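Local coordinates for protein Phosphoglucosamine/phosphogalactosamine mutase (Sulfolobus tokodaii, PDB 2F7L) that interconverts the 6-phosphates and 1-phosphates of glucosamine and galactosamine on the route to UDP-GlcNAc and UDP-GalNAc, with magnesium as cofactor, at residues S153-G158 / P334-V339; P189-A194 / D341-F346. All coordinates share one frame; numbering follows the deposited sequence.

Contact 1 (S153-G158 / P334-V339)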
# COMPACT_ATOMS: atom_id res chain seq x y z
N SER A 153 9.29 0.75 -18.27
CA SER A 153 8.74 0.19 -19.50
C SER A 153 8.15 -1.19 -19.29
O SER A 153 7.04 -1.45 -19.76
CB SER A 153 9.78 0.11 -20.63
OG SER A 153 10.55 -1.09 -20.57
N THR A 154 8.87 -2.07 -18.59
CA THR A 154 8.37 -3.43 -18.35
C THR A 154 7.08 -3.39 -17.53
O THR A 154 6.15 -4.15 -17.77
CB THR A 154 9.41 -4.29 -17.57
OG1 THR A 154 10.63 -4.32 -18.29
CG2 THR A 154 8.92 -5.70 -17.39
N TYR A 155 7.04 -2.48 -16.56
CA TYR A 155 5.91 -2.32 -15.66
C TYR A 155 4.65 -1.89 -16.40
O TYR A 155 3.61 -2.55 -16.30
CB TYR A 155 6.28 -1.28 -14.60
CG TYR A 155 5.25 -0.95 -13.55
CD1 TYR A 155 4.81 -1.90 -12.64
CD2 TYR A 155 4.76 0.35 -13.43
CE1 TYR A 155 3.92 -1.56 -11.61
CE2 TYR A 155 3.88 0.71 -12.43
CZ TYR A 155 3.46 -0.25 -11.51
OH TYR A 155 2.61 0.13 -10.48
N VAL A 156 4.74 -0.79 -17.14
CA VAL A 156 3.59 -0.29 -17.87
C VAL A 156 2.96 -1.34 -18.77
O VAL A 156 1.75 -1.59 -18.70
CB VAL A 156 3.95 0.92 -18.72
CG1 VAL A 156 2.78 1.28 -19.62
CG2 VAL A 156 4.33 2.07 -17.80
N ASN A 157 3.78 -1.97 -19.61
CA ASN A 157 3.31 -3.00 -20.52
C ASN A 157 2.65 -4.12 -19.75
O ASN A 157 1.60 -4.64 -20.15
CB ASN A 157 4.47 -3.56 -21.30
CG ASN A 157 5.24 -2.49 -22.05
OD1 ASN A 157 6.46 -2.59 -22.21
ND2 ASN A 157 4.53 -1.45 -22.53
N GLY A 158 3.27 -4.49 -18.64
CA GLY A 158 2.71 -5.55 -17.82
C GLY A 158 1.31 -5.16 -17.40
O GLY A 158 0.39 -5.96 -17.48
N PRO A 334 -3.76 -10.25 -8.40
CA PRO A 334 -2.97 -11.47 -8.66
C PRO A 334 -2.48 -11.70 -10.08
O PRO A 334 -1.30 -11.89 -10.30
CB PRO A 334 -3.87 -12.58 -8.15
CG PRO A 334 -4.47 -11.94 -6.96
CD PRO A 334 -4.86 -10.56 -7.48
N PRO A 335 -3.39 -11.69 -11.06
CA PRO A 335 -2.91 -11.91 -12.43
C PRO A 335 -1.70 -11.04 -12.78
O PRO A 335 -0.84 -11.47 -13.53
CB PRO A 335 -4.15 -11.62 -13.29
CG PRO A 335 -5.08 -10.89 -12.36
CD PRO A 335 -4.85 -11.52 -11.04
N HIS A 336 -1.65 -9.83 -12.24
CA HIS A 336 -0.51 -8.94 -12.47
C HIS A 336 0.54 -9.32 -11.42
O HIS A 336 1.53 -9.97 -11.71
CB HIS A 336 -0.93 -7.49 -12.26
CG HIS A 336 0.15 -6.51 -12.56
ND1 HIS A 336 0.35 -5.37 -11.80
CD2 HIS A 336 1.03 -6.44 -13.59
CE1 HIS A 336 1.30 -4.64 -12.35
NE2 HIS A 336 1.73 -5.27 -13.44
N GLN A 337 0.30 -8.88 -10.19
CA GLN A 337 1.17 -9.21 -9.07
C GLN A 337 0.42 -9.16 -7.74
O GLN A 337 -0.67 -8.59 -7.66
CB GLN A 337 2.42 -8.31 -9.03
CG GLN A 337 2.24 -6.83 -9.04
CD GLN A 337 3.59 -6.13 -9.09
OE1 GLN A 337 4.62 -6.77 -8.92
NE2 GLN A 337 3.59 -4.83 -9.33
N TYR A 338 1.00 -9.79 -6.72
CA TYR A 338 0.38 -9.85 -5.40
C TYR A 338 0.47 -8.60 -4.56
O TYR A 338 -0.26 -8.47 -3.57
CB TYR A 338 0.95 -11.03 -4.61
CG TYR A 338 0.57 -12.37 -5.19
CD1 TYR A 338 -0.77 -12.80 -5.19
CD2 TYR A 338 1.53 -13.17 -5.80
CE1 TYR A 338 -1.12 -13.98 -5.80
CE2 TYR A 338 1.19 -14.35 -6.40
CZ TYR A 338 -0.12 -14.74 -6.40
OH TYR A 338 -0.42 -15.91 -7.04
N VAL A 339 1.35 -7.67 -4.94
CA VAL A 339 1.52 -6.44 -4.18
C VAL A 339 0.55 -5.33 -4.57
O VAL A 339 -0.10 -5.40 -5.61
CB VAL A 339 2.99 -5.89 -4.29
CG1 VAL A 339 3.97 -6.87 -3.62
CG2 VAL A 339 3.35 -5.64 -5.75
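G158 and H336 bring the two backbones closest, 7.1 Å from CA to CA, where helix 151-160 of the second alpha/beta/alpha domain meets the irregular loop between strand 329-332 and helix 342-356 of the third, an interdomain contact of the phosphohexose mutase fold. A side chain on G158 would point toward the loop, near NE2 of H336; glycine leaves the backbone itself beside the imidazole, with CD2 of H336 4.0 Å from the carbonyl O of G158. With CG anti to the backbone N (chi1 -176°), the histidine reaches across to the helix. Its CE1 lies 4.1 Å from CE1 of Y155, which meets the imidazole at its edge, and the two side chains cross at about a right angle. NE2 of Q337 comes to the rim of the tyrosine ring, 4.0 Å from CE1; this nitrogen is held by hydrogen bonds to D341 and the carbonyl of P77. The flat imidazole also stacks with Y81. Replacing H336 by alanine is likely to open a gap beside Y155 and deprive Y81 of its stacking partner. Helix 76-86 supplies P77, A78 and Y81 around the contact, while in helix 342-356 A343 packs against Y155 and M344 against H336.

Contact 2 (P189-A194 / D341-F346)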
# COMPACT_ATOMS: atom_id res chain seq x y z
N PRO A 189 0.81 8.26 -15.58
CA PRO A 189 0.43 9.03 -16.76
C PRO A 189 0.71 8.25 -18.05
O PRO A 189 0.03 8.43 -19.06
CB PRO A 189 1.30 10.28 -16.64
CG PRO A 189 1.47 10.43 -15.20
CD PRO A 189 1.75 9.02 -14.76
N LEU A 190 1.72 7.40 -18.01
CA LEU A 190 2.06 6.62 -19.18
C LEU A 190 0.95 5.62 -19.42
O LEU A 190 0.52 5.43 -20.56
CB LEU A 190 3.40 5.93 -18.97
CG LEU A 190 4.66 6.42 -19.72
CD1 LEU A 190 4.64 7.89 -19.99
CD2 LEU A 190 5.85 6.04 -18.90
N VAL A 191 0.46 4.98 -18.37
CA VAL A 191 -0.62 4.02 -18.59
C VAL A 191 -1.84 4.79 -19.12
O VAL A 191 -2.51 4.32 -20.04
CB VAL A 191 -0.97 3.20 -17.29
CG1 VAL A 191 0.22 2.39 -16.85
CG2 VAL A 191 -1.35 4.11 -16.18
N ALA A 192 -2.12 5.98 -18.58
CA ALA A 192 -3.26 6.77 -19.05
C ALA A 192 -3.15 7.04 -20.55
O ALA A 192 -4.12 6.89 -21.30
CB ALA A 192 -3.33 8.11 -18.29
N ARG A 193 -1.95 7.44 -20.98
CA ARG A 193 -1.68 7.72 -22.38
C ARG A 193 -1.98 6.52 -23.28
O ARG A 193 -2.44 6.68 -24.42
CB ARG A 193 -0.22 8.12 -22.56
CG ARG A 193 0.00 9.09 -23.68
CD ARG A 193 1.41 9.59 -23.65
NE ARG A 193 2.33 8.45 -23.67
CZ ARG A 193 3.65 8.54 -23.86
NH1 ARG A 193 4.23 9.72 -24.04
NH2 ARG A 193 4.38 7.45 -23.86
N ALA A 194 -1.72 5.32 -22.79
CA ALA A 194 -1.98 4.14 -23.59
C ALA A 194 -3.47 3.92 -23.71
O ALA A 194 -3.94 3.45 -24.73
CB ALA A 194 -1.32 2.90 -22.98
N ASP A 341 -0.61 -2.12 -6.18
CA ASP A 341 -0.12 -1.48 -7.39
C ASP A 341 -1.06 -0.36 -7.86
O ASP A 341 -2.06 -0.63 -8.52
CB ASP A 341 0.04 -2.56 -8.46
CG ASP A 341 0.80 -2.08 -9.67
OD1 ASP A 341 0.46 -1.00 -10.20
OD2 ASP A 341 1.72 -2.80 -10.11
N GLY A 342 -0.73 0.88 -7.52
CA GLY A 342 -1.56 2.02 -7.90
C GLY A 342 -1.92 2.21 -9.37
O GLY A 342 -3.07 2.51 -9.71
N ALA A 343 -0.94 2.07 -10.25
CA ALA A 343 -1.24 2.23 -11.66
C ALA A 343 -2.11 1.06 -12.05
O ALA A 343 -3.10 1.25 -12.77
CB ALA A 343 0.02 2.24 -12.50
N MET A 344 -1.77 -0.13 -11.57
CA MET A 344 -2.58 -1.29 -11.93
C MET A 344 -4.02 -1.01 -11.57
O MET A 344 -4.94 -1.40 -12.29
CB MET A 344 -2.12 -2.56 -11.21
CG MET A 344 -2.86 -3.83 -11.67
SD MET A 344 -2.46 -4.38 -13.37
CE MET A 344 -3.75 -3.54 -14.31
N SER A 345 -4.21 -0.33 -10.44
CA SER A 345 -5.53 -0.01 -9.96
C SER A 345 -6.21 1.00 -10.83
O SER A 345 -7.39 0.85 -11.15
CB SER A 345 -5.44 0.51 -8.54
OG SER A 345 -4.79 -0.44 -7.73
N PHE A 346 -5.48 2.05 -11.20
CA PHE A 346 -6.03 3.10 -12.04
C PHE A 346 -6.52 2.52 -13.39
O PHE A 346 -7.56 2.94 -13.92
CB PHE A 346 -4.95 4.16 -12.30
CG PHE A 346 -5.30 5.12 -13.40
CD1 PHE A 346 -6.19 6.16 -13.18
CD2 PHE A 346 -4.72 4.99 -14.66
CE1 PHE A 346 -6.50 7.06 -14.20
CE2 PHE A 346 -5.04 5.88 -15.68
CZ PHE A 346 -5.93 6.92 -15.44
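F346 and V191 reach past one another in opposite directions, and CG2 of the valine lies 3.8 Å from CD2 of the phenylalanine. The phenylalanine's CG is anti to its own backbone N (chi1 167°), which carries the ring across to helix 188-194, where CE2 lies 3.8 Å from the methyl CB of A192. Both aliphatic groups approach the ring obliquely. The same CG2 of V191 also faces the methyl CB of A343 at 4.3 Å, so one branched side chain serves two residues of the other helix, while the small A192 lets the ring lie close to the helix backbone, CE2 of F346 being 3.9 Å from CA of A192. The helix segments run nearly parallel, 26° apart, with axes 9.8 Å from each other at closest approach. This is helix-to-helix packing between the second and third of the alpha/beta/alpha domains that mark the phosphohexose mutase family, and it is wholly apolar. Polar groups gather instead at the start of helix 342-356, where D341 is the N-cap: its OD1 accepts from N of M344 at 2.8 Å, the donor standing above the carboxylate plane. The backbone O of D341 takes two donors, N and OG of S345, the hydroxyl 2.8 Å away and also out of the carbonyl plane.

How the contacts relate
Contacts 1 and 2 lie 11 Å apart between centres, on the same side of the chain's centre. Their segments alternate along the chain: 153-158, 189-194, 334-339, then 341-346. Each pairs a helix of the second alpha/beta/alpha domain with the region following strand 329-332 in the third, and together they form one continuous interdomain seam. D341 belongs to both sites, bridging the loop of contact 1 and the helix start of contact 2. The seam passes near the magnesium site inferred by similarity, with Y155 about 7 Å from D245 between side chains, and so probably helps hold the second and third domains together beside the metal-binding aspartates.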